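Local coordinates for uncharacterized protein NMB1681 (Neisseria meningitidis, PDB 3MW6) that probably binds RNA as a member of the ProQ/FinO family of RNA chaperones, at residues D39-F44 with R69-H74; F44-L49 with L81-R86. One frame throughout, in Å; residues are numbered along the deposited sequence. Where two conformers were deposited one is given.

How the contacts relate
The two contacts share Phe44 and lie about 10 Å apart, centre to centre, contact 1 almost at the centre of the chain. In sequence their segments alternate: 39-44 runs straight into 44-49, then come 69-74 on helix 64-76 and 81-86 on helix 78-86. The end of helix 39-42 and the loop after it thus face two successive helices in turn. A probable hydrogen bond from Lys45 N to Val40 O, and Leu47 packed on Val40, Phe41 and His74, tie the contacts into one continuous interior. Both lie within the ProQ/FinO family region and join helix 39-42 and its following loop to helices 64-76 and 78-86; contact 2 also reaches the second subunit.

Contact 1. Residues D39-F44 with R69-H74; sequences DVFKRF and RVLANH
His74 reaches out from helix 64-76 with CG anti to its backbone N (chi1 171°), while Phe41 and Phe44 each carry CG anti to the carbonyl carbon, and the three rings meet as an aromatic cluster. The imidazole slides over one face of Phe44 as an offset stack, planes at 15°, with His74 CE1 3.3 Å from Phe44 CE2 and displaced toward the rim of the benzene ring. Phe41 comes edge-to-face instead: its CD2 sits over the centre of the imidazole, 3.7 Å from His74 CE1. Leu71 CD1 meets the Phe41 ring at its edge, near the ring plane, 3.8 Å from Phe41 CE2. Both imidazole nitrogens are engaged, which should fix the ring's rotation: ND1 is hydrogen-bonded to Tyr35 OH of helix 23-37, and NE2 lies 2.9 Å from a water that donates to Val40 O. Tyr35 and Tyr80 also pack against the imidazole. The turn that presents Phe44 is held by Phe44 N bonding to Phe41 O at 3.1 Å. With its positive phi, Phe44 is the C-prime residue of a Schellman motif ending helix 39-42, here built into a buried aromatic cluster near the centre of this ProQ/FinO-family chain.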
ATOM      1  N   ASP A  39      -4.897  -7.189 -16.902  1.00 46.34           N
ATOM      2  CA  ASP A  39      -5.428  -5.835 -16.912  1.00 47.66           C
ATOM      3  C   ASP A  39      -5.237  -5.068 -15.590  1.00 45.89           C
ATOM      4  O   ASP A  39      -5.036  -3.857 -15.612  1.00 49.14           O
ATOM      5  CB  ASP A  39      -6.897  -5.828 -17.346  1.00 59.20           C
ATOM      6  CG  ASP A  39      -7.053  -5.712 -18.854  1.00 78.70           C
ATOM      7  OD1 ASP A  39      -7.462  -4.625 -19.325  1.00 85.62           O
ATOM      8  OD2 ASP A  39      -6.747  -6.696 -19.570  1.00 81.74           O
ATOM      9  N   VAL A  40      -5.302  -5.740 -14.442  1.00 38.87           N
ATOM     10  CA  VAL A  40      -5.096  -5.008 -13.186  1.00 42.51           C
ATOM     11  C   VAL A  40      -3.709  -4.368 -13.152  1.00 44.38           C
ATOM     12  O   VAL A  40      -3.531  -3.297 -12.592  1.00 45.11           O
ATOM     13  CB  VAL A  40      -5.311  -5.866 -11.928  1.00 41.03           C
ATOM     14  CG1 VAL A  40      -6.759  -6.322 -11.845  1.00 47.03           C
ATOM     15  CG2 VAL A  40      -4.345  -7.049 -11.903  1.00 35.07           C
ATOM     16  N   PHE A  41      -2.727  -5.013 -13.767  1.00 45.39           N
ATOM     17  CA  PHE A  41      -1.406  -4.404 -13.878  1.00 39.46           C
ATOM     18  C   PHE A  41      -1.332  -3.352 -14.973  1.00 45.91           C
ATOM     19  O   PHE A  41      -0.817  -2.269 -14.755  1.00 43.22           O
ATOM     20  CB  PHE A  41      -0.334  -5.470 -14.056  1.00 36.66           C
ATOM     21  CG  PHE A  41      -0.022  -6.199 -12.782  1.00 40.72           C
ATOM     22  CD1 PHE A  41      -0.711  -7.353 -12.436  1.00 35.49           C
ATOM     23  CD2 PHE A  41       0.914  -5.692 -11.896  1.00 40.55           C
ATOM     24  CE1 PHE A  41      -0.437  -8.014 -11.243  1.00 36.50           C
ATOM     25  CE2 PHE A  41       1.192  -6.352 -10.694  1.00 38.76           C
ATOM     26  CZ  PHE A  41       0.512  -7.513 -10.378  1.00 38.21           C
ATOM     27  N   LYS A  42      -1.869  -3.658 -16.145  1.00 40.74           N
ATOM     28  CA  LYS A  42      -1.773  -2.739 -17.272  1.00 42.82           C
ATOM     29  C   LYS A  42      -2.464  -1.416 -16.952  1.00 38.07           C
ATOM     30  O   LYS A  42      -2.028  -0.346 -17.384  1.00 36.60           O
ATOM     31  CB  LYS A  42      -2.377  -3.395 -18.531  1.00 51.12           C
ATOM     32  CG  LYS A  42      -2.482  -2.489 -19.750  1.00 51.91           C
ATOM     33  CD  LYS A  42      -3.333  -3.136 -20.875  1.00 74.31           C
ATOM     34  CE  LYS A  42      -2.599  -4.258 -21.626  1.00 75.51           C
ATOM     35  NZ  LYS A  42      -2.957  -5.635 -21.157  1.00 77.90           N
ATOM     36  N   ARG A  43      -3.537  -1.489 -16.174  1.00 39.23           N
ATOM     37  CA  ARG A  43      -4.312  -0.298 -15.837  0.53 44.51           C
ATOM     38  C   ARG A  43      -4.043   0.252 -14.428  1.00 45.08           C
ATOM     39  O   ARG A  43      -4.719   1.166 -13.978  1.00 46.36           O
ATOM     40  CB  ARG A  43      -5.803  -0.570 -16.040  0.53 49.22           C
ATOM     41  CG  ARG A  43      -6.194  -0.642 -17.504  0.53 53.92           C
ATOM     42  CD  ARG A  43      -6.953  -1.914 -17.823  0.53 63.42           C
ATOM     43  NE  ARG A  43      -8.310  -1.905 -17.281  0.53 65.76           N
ATOM     44  CZ  ARG A  43      -9.405  -2.109 -18.004  0.53 62.71           C
ATOM     45  NH1 ARG A  43      -9.302  -2.344 -19.306  0.53 62.52           N
ATOM     46  NH2 ARG A  43     -10.599  -2.085 -17.421  0.53 59.85           N
ATOM     47  N   PHE A  44      -3.043  -0.300 -13.740  1.00 40.27           N
ATOM     48  CA  PHE A  44      -2.653   0.193 -12.416  1.00 37.82           C
ATOM     49  C   PHE A  44      -3.842   0.339 -11.485  1.00 35.22           C
ATOM     50  O   PHE A  44      -4.123   1.426 -10.981  1.00 37.82           O
ATOM     51  CB  PHE A  44      -1.894   1.533 -12.527  1.00 37.57           C
ATOM     52  CG  PHE A  44      -0.491   1.386 -13.035  1.00 40.60           C
ATOM     53  CD1 PHE A  44      -0.238   1.275 -14.391  1.00 45.10           C
ATOM     54  CD2 PHE A  44       0.577   1.330 -12.149  1.00 38.32           C
ATOM     55  CE1 PHE A  44       1.058   1.114 -14.865  1.00 43.39           C
ATOM     56  CE2 PHE A  44       1.878   1.181 -12.610  1.00 44.29           C
ATOM     57  CZ  PHE A  44       2.117   1.068 -13.975  1.00 48.12           C
ATOM     58  N   ARG A  69      10.344  -8.952  -7.145  1.00 41.98           N
ATOM     59  CA  ARG A  69      11.080  -7.759  -7.546  0.59 46.22           C
ATOM     60  C   ARG A  69      10.269  -6.917  -8.543  1.00 46.77           C
ATOM     61  O   ARG A  69      10.161  -5.703  -8.408  1.00 50.14           O
ATOM     62  CB  ARG A  69      12.427  -8.174  -8.157  0.59 53.34           C
ATOM     63  CG  ARG A  69      13.429  -7.047  -8.323  0.59 64.70           C
ATOM     64  CD  ARG A  69      14.635  -7.464  -9.173  0.59 73.12           C
ATOM     65  NE  ARG A  69      15.661  -8.184  -8.418  0.59 74.88           N
ATOM     66  CZ  ARG A  69      16.859  -8.495  -8.906  0.59 72.33           C
ATOM     67  NH1 ARG A  69      17.184  -8.142 -10.144  0.59 74.27           N
ATOM     68  NH2 ARG A  69      17.733  -9.157  -8.162  0.59 67.56           N
ATOM     69  N   VAL A  70       9.710  -7.572  -9.556  1.00 47.24           N
ATOM     70  CA  VAL A  70       8.883  -6.881 -10.553  1.00 41.13           C
ATOM     71  C   VAL A  70       7.650  -6.269  -9.890  1.00 31.27           C
ATOM     72  O   VAL A  70       7.323  -5.102 -10.096  1.00 35.91           O
ATOM     73  CB  VAL A  70       8.460  -7.830 -11.684  1.00 42.52           C
ATOM     74  CG1 VAL A  70       7.441  -7.142 -12.610  1.00 46.30           C
ATOM     75  CG2 VAL A  70       9.689  -8.282 -12.464  1.00 40.73           C
ATOM     76  N   LEU A  71       6.996  -7.058  -9.054  1.00 36.47           N
ATOM     77  CA  LEU A  71       5.886  -6.560  -8.283  1.00 37.12           C
ATOM     78  C   LEU A  71       6.271  -5.332  -7.444  1.00 47.10           C
ATOM     79  O   LEU A  71       5.510  -4.352  -7.400  1.00 46.59           O
ATOM     80  CB  LEU A  71       5.310  -7.667  -7.408  1.00 33.56           C
ATOM     81  CG  LEU A  71       4.191  -7.143  -6.521  1.00 43.19           C
ATOM     82  CD1 LEU A  71       3.016  -6.589  -7.386  1.00 32.05           C
ATOM     83  CD2 LEU A  71       3.728  -8.221  -5.565  1.00 40.21           C
ATOM     84  N   ALA A  72       7.439  -5.367  -6.794  1.00 38.45           N
ATOM     85  CA  ALA A  72       7.839  -4.251  -5.927  1.00 36.61           C
ATOM     86  C   ALA A  72       8.178  -3.006  -6.745  1.00 38.44           C
ATOM     87  O   ALA A  72       7.878  -1.886  -6.329  1.00 38.16           O
ATOM     88  CB  ALA A  72       9.022  -4.638  -4.986  1.00 29.20           C
ATOM     89  N   ASN A  73       8.804  -3.203  -7.903  1.00 36.71           N
ATOM     90  CA  ASN A  73       8.991  -2.122  -8.874  1.00 42.06           C
ATOM     91  C   ASN A  73       7.664  -1.481  -9.269  1.00 39.75           C
ATOM     92  O   ASN A  73       7.549  -0.259  -9.398  1.00 36.62           O
ATOM     93  CB  ASN A  73       9.652  -2.656 -10.145  1.00 58.01           C
ATOM     94  CG  ASN A  73      11.165  -2.677 -10.056  1.00 74.50           C
ATOM     95  OD1 ASN A  73      11.784  -1.684  -9.677  1.00 86.45           O
ATOM     96  ND2 ASN A  73      11.772  -3.802 -10.431  1.00 72.68           N
ATOM     97  N   HIS A  74       6.661  -2.319  -9.480  1.00 38.77           N
ATOM     98  CA  HIS A  74       5.376  -1.828  -9.943  1.00 37.41           C
ATOM     99  C   HIS A  74       4.717  -0.975  -8.863  1.00 38.58           C
ATOM    100  O   HIS A  74       4.217   0.101  -9.139  1.00 28.91           O
ATOM    101  CB  HIS A  74       4.483  -2.998 -10.326  1.00 33.29           C
ATOM    102  CG  HIS A  74       3.073  -2.606 -10.611  1.00 36.31           C
ATOM    103  ND1 HIS A  74       2.632  -2.279 -11.877  1.00 32.71           N
ATOM    104  CD2 HIS A  74       1.998  -2.500  -9.796  1.00 32.86           C
ATOM    105  CE1 HIS A  74       1.347  -1.989 -11.827  1.00 31.64           C
ATOM    106  NE2 HIS A  74       0.937  -2.120 -10.578  1.00 35.98           N
TER
HETATM  107  O   HOH W   1      -1.918  -2.239 -10.574  1.00 37.04           O

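Contact 2. Residues F44-L49 with L81-R86; sequences FKPLAL and LKALAR
Phe44 and Pro46 bring the irregular segment 44-49 against one side of helix 78-86, with Pro46 CA and Leu84 CA 6.0 Å apart and no hydrogen bond between the two segments. The closest approach is made by a main-chain group: Phe44 O lies 3.2 Å from Ala83 CB, whose methyl points at the loop. Positive phi at Phe44 (50°), where the Schellman turn of helix 39-42 ends, belongs to the bend that takes the chain past this methyl. Pro46 follows with its ring. Its CG is 3.9 Å from Ala83 O, and its CD packs against Ala83 CB. On the next residue of the helix, Leu84 CD2 comes to 4.2 Å from Pro46 CB. The proline therefore spans two consecutive helix residues, meeting a methyl and a carbonyl on one and a branch end on the other. Leu84 has CG anti to its carbonyl carbon (chi1 -68°); chi2 (-174°) extends CD1, and the other branch, CD2, is the one turned to Pro46.

Among the polar ties of the loop to neighbouring parts of the fold, Pro46 and Ala48 form backbone hydrogen bonds with Phe91 of strand 89-91, and Leu47 N is bonded to Tyr80 OH, earlier on the same helix 78-86. Val101 packs on both Pro46 and Leu84, while Ile108 of the second subunit packs on Leu84, so this patch continues into the dimer. The contact itself is small and chiefly van der Waals: a short alanine side chain lets the main chain come close, and Pro46, whose ring nitrogen carries no N-H, adds a rigid apolar surface. Direct attachment of segment 44-49 to residues 81-86 thus depends on shape.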
ATOM      1  N   PHE A  44      -3.043  -0.300 -13.740  1.00 40.27           N
ATOM      2  CA  PHE A  44      -2.653   0.193 -12.416  1.00 37.82           C
ATOM      3  C   PHE A  44      -3.842   0.339 -11.485  1.00 35.22           C
ATOM      4  O   PHE A  44      -4.123   1.426 -10.981  1.00 37.82           O
ATOM      5  CB  PHE A  44      -1.894   1.533 -12.527  1.00 37.57           C
ATOM      6  CG  PHE A  44      -0.491   1.386 -13.035  1.00 40.60           C
ATOM      7  CD1 PHE A  44      -0.238   1.275 -14.391  1.00 45.10           C
ATOM      8  CD2 PHE A  44       0.577   1.330 -12.149  1.00 38.32           C
ATOM      9  CE1 PHE A  44       1.058   1.114 -14.865  1.00 43.39           C
ATOM     10  CE2 PHE A  44       1.878   1.181 -12.610  1.00 44.29           C
ATOM     11  CZ  PHE A  44       2.117   1.068 -13.975  1.00 48.12           C
ATOM     12  N   LYS A  45      -4.549  -0.756 -11.254  1.00 34.24           N
ATOM     13  CA  LYS A  45      -5.599  -0.731 -10.254  1.00 34.47           C
ATOM     14  C   LYS A  45      -4.988  -1.144  -8.929  1.00 36.67           C
ATOM     15  O   LYS A  45      -4.025  -1.903  -8.898  1.00 32.94           O
ATOM     16  CB  LYS A  45      -6.713  -1.698 -10.628  1.00 36.38           C
ATOM     17  CG  LYS A  45      -7.416  -1.355 -11.941  1.00 49.67           C
ATOM     18  CD  LYS A  45      -8.455  -2.401 -12.264  1.00 54.59           C
ATOM     19  CE  LYS A  45      -9.587  -1.842 -13.094  1.00 57.99           C
ATOM     20  NZ  LYS A  45     -10.653  -2.875 -13.297  1.00 50.45           N
ATOM     21  N   PRO A  46      -5.545  -0.643  -7.825  1.00 30.49           N
ATOM     22  CA  PRO A  46      -5.085  -1.114  -6.521  1.00 29.08           C
ATOM     23  C   PRO A  46      -5.165  -2.649  -6.461  1.00 39.27           C
ATOM     24  O   PRO A  46      -6.208  -3.208  -6.781  1.00 38.30           O
ATOM     25  CB  PRO A  46      -6.085  -0.473  -5.558  1.00 23.46           C
ATOM     26  CG  PRO A  46      -6.525   0.775  -6.244  1.00 25.51           C
ATOM     27  CD  PRO A  46      -6.606   0.373  -7.716  1.00 27.37           C
ATOM     28  N   LEU A  47      -4.073  -3.305  -6.073  1.00 31.87           N
ATOM     29  CA  LEU A  47      -3.973  -4.758  -6.072  1.00 33.49           C
ATOM     30  C   LEU A  47      -4.406  -5.390  -4.748  1.00 42.66           C
ATOM     31  O   LEU A  47      -4.099  -4.886  -3.659  1.00 40.41           O
ATOM     32  CB  LEU A  47      -2.534  -5.179  -6.389  1.00 29.37           C
ATOM     33  CG  LEU A  47      -2.048  -4.698  -7.763  1.00 30.58           C
ATOM     34  CD1 LEU A  47      -0.534  -4.871  -7.928  1.00 26.12           C
ATOM     35  CD2 LEU A  47      -2.805  -5.437  -8.881  1.00 31.98           C
ATOM     36  N   ALA A  48      -5.118  -6.508  -4.844  1.00 33.69           N
ATOM     37  CA  ALA A  48      -5.576  -7.223  -3.663  1.00 39.31           C
ATOM     38  C   ALA A  48      -4.400  -7.685  -2.814  1.00 35.74           C
ATOM     39  O   ALA A  48      -3.335  -7.979  -3.351  1.00 38.99           O
ATOM     40  CB  ALA A  48      -6.408  -8.430  -4.074  1.00 37.21           C
ATOM     41  N   LEU A  49      -4.615  -7.768  -1.498  1.00 37.17           N
ATOM     42  CA  LEU A  49      -3.729  -8.534  -0.599  1.00 45.45           C
ATOM     43  C   LEU A  49      -3.378  -9.900  -1.183  1.00 47.41           C
ATOM     44  O   LEU A  49      -4.250 -10.613  -1.696  1.00 53.78           O
ATOM     45  CB  LEU A  49      -4.400  -8.760   0.765  1.00 50.81           C
ATOM     46  CG  LEU A  49      -3.649  -9.659   1.773  1.00 59.48           C
ATOM     47  CD1 LEU A  49      -2.351  -9.016   2.274  1.00 56.82           C
ATOM     48  CD2 LEU A  49      -4.518 -10.049   2.971  1.00 55.41           C
ATOM     49  N   LEU A  81       1.007   4.632  -6.807  1.00 31.23           N
ATOM     50  CA  LEU A  81       0.694   5.441  -5.632  1.00 36.27           C
ATOM     51  C   LEU A  81      -0.506   6.343  -5.908  1.00 36.65           C
ATOM     52  O   LEU A  81      -1.372   6.553  -5.054  1.00 37.44           O
ATOM     53  CB  LEU A  81       1.904   6.293  -5.237  1.00 38.39           C
ATOM     54  CG  LEU A  81       3.129   5.471  -4.851  1.00 42.53           C
ATOM     55  CD1 LEU A  81       4.330   6.364  -4.546  1.00 44.81           C
ATOM     56  CD2 LEU A  81       2.783   4.621  -3.647  1.00 37.60           C
ATOM     57  N   LYS A  82      -0.543   6.895  -7.110  1.00 33.52           N
ATOM     58  CA  LYS A  82      -1.636   7.775  -7.508  1.00 39.27           C
ATOM     59  C   LYS A  82      -2.960   6.983  -7.513  1.00 31.94           C
ATOM     60  O   LYS A  82      -4.005   7.511  -7.151  1.00 33.76           O
ATOM     61  CB  LYS A  82      -1.325   8.373  -8.882  1.00 41.28           C
ATOM     62  CG  LYS A  82      -2.154   9.547  -9.274  1.00 60.38           C
ATOM     63  CD  LYS A  82      -1.400  10.404 -10.291  1.00 76.42           C
ATOM     64  CE  LYS A  82      -0.970   9.606 -11.519  1.00 84.40           C
ATOM     65  NZ  LYS A  82      -2.117   9.251 -12.416  1.00 87.65           N
ATOM     66  N   ALA A  83      -2.886   5.705  -7.863  1.00 29.82           N
ATOM     67  CA  ALA A  83      -4.059   4.828  -7.856  1.00 36.11           C
ATOM     68  C   ALA A  83      -4.486   4.596  -6.418  1.00 35.75           C
ATOM     69  O   ALA A  83      -5.671   4.546  -6.115  1.00 41.94           O
ATOM     70  CB  ALA A  83      -3.744   3.476  -8.540  1.00 27.25           C
ATOM     71  N   LEU A  84      -3.518   4.443  -5.526  1.00 31.03           N
ATOM     72  CA  LEU A  84      -3.854   4.242  -4.124  1.00 28.68           C
ATOM     73  C   LEU A  84      -4.476   5.514  -3.562  1.00 25.95           C
ATOM     74  O   LEU A  84      -5.372   5.461  -2.722  1.00 31.98           O
ATOM     75  CB  LEU A  84      -2.616   3.871  -3.310  1.00 31.42           C
ATOM     76  CG  LEU A  84      -1.953   2.526  -3.545  1.00 31.54           C
ATOM     77  CD1 LEU A  84      -0.862   2.373  -2.499  1.00 30.93           C
ATOM     78  CD2 LEU A  84      -2.955   1.386  -3.431  1.00 29.09           C
ATOM     79  N   ALA A  85      -4.002   6.668  -4.020  1.00 23.96           N
ATOM     80  CA  ALA A  85      -4.590   7.943  -3.588  1.00 24.86           C
ATOM     81  C   ALA A  85      -6.022   8.076  -4.084  1.00 38.22           C
ATOM     82  O   ALA A  85      -6.862   8.749  -3.460  1.00 36.66           O
ATOM     83  CB  ALA A  85      -3.778   9.097  -4.120  1.00 24.96           C
ATOM     84  N   ARG A  86      -6.291   7.481  -5.241  1.00 35.64           N
ATOM     85  CA  ARG A  86      -7.642   7.532  -5.801  1.00 36.35           C
ATOM     86  C   ARG A  86      -8.548   6.705  -4.904  1.00 33.27           C
ATOM     87  O   ARG A  86      -9.671   7.098  -4.639  1.00 34.02           O
ATOM     88  CB  ARG A  86      -7.671   7.033  -7.255  1.00 32.79           C
ATOM     89  CG  ARG A  86      -9.060   7.047  -7.883  1.00 30.79           C
ATOM     90  CD  ARG A  86      -9.015   6.532  -9.339  1.00 30.13           C
ATOM     91  NE  ARG A  86     -10.343   6.146  -9.792  1.00 36.85           N
ATOM     92  CZ  ARG A  86     -10.614   5.672 -11.004  1.00 42.16           C
ATOM     93  NH1 ARG A  86      -9.647   5.529 -11.897  1.00 35.45           N
ATOM     94  NH2 ARG A  86     -11.859   5.338 -11.325  1.00 38.01           N
TER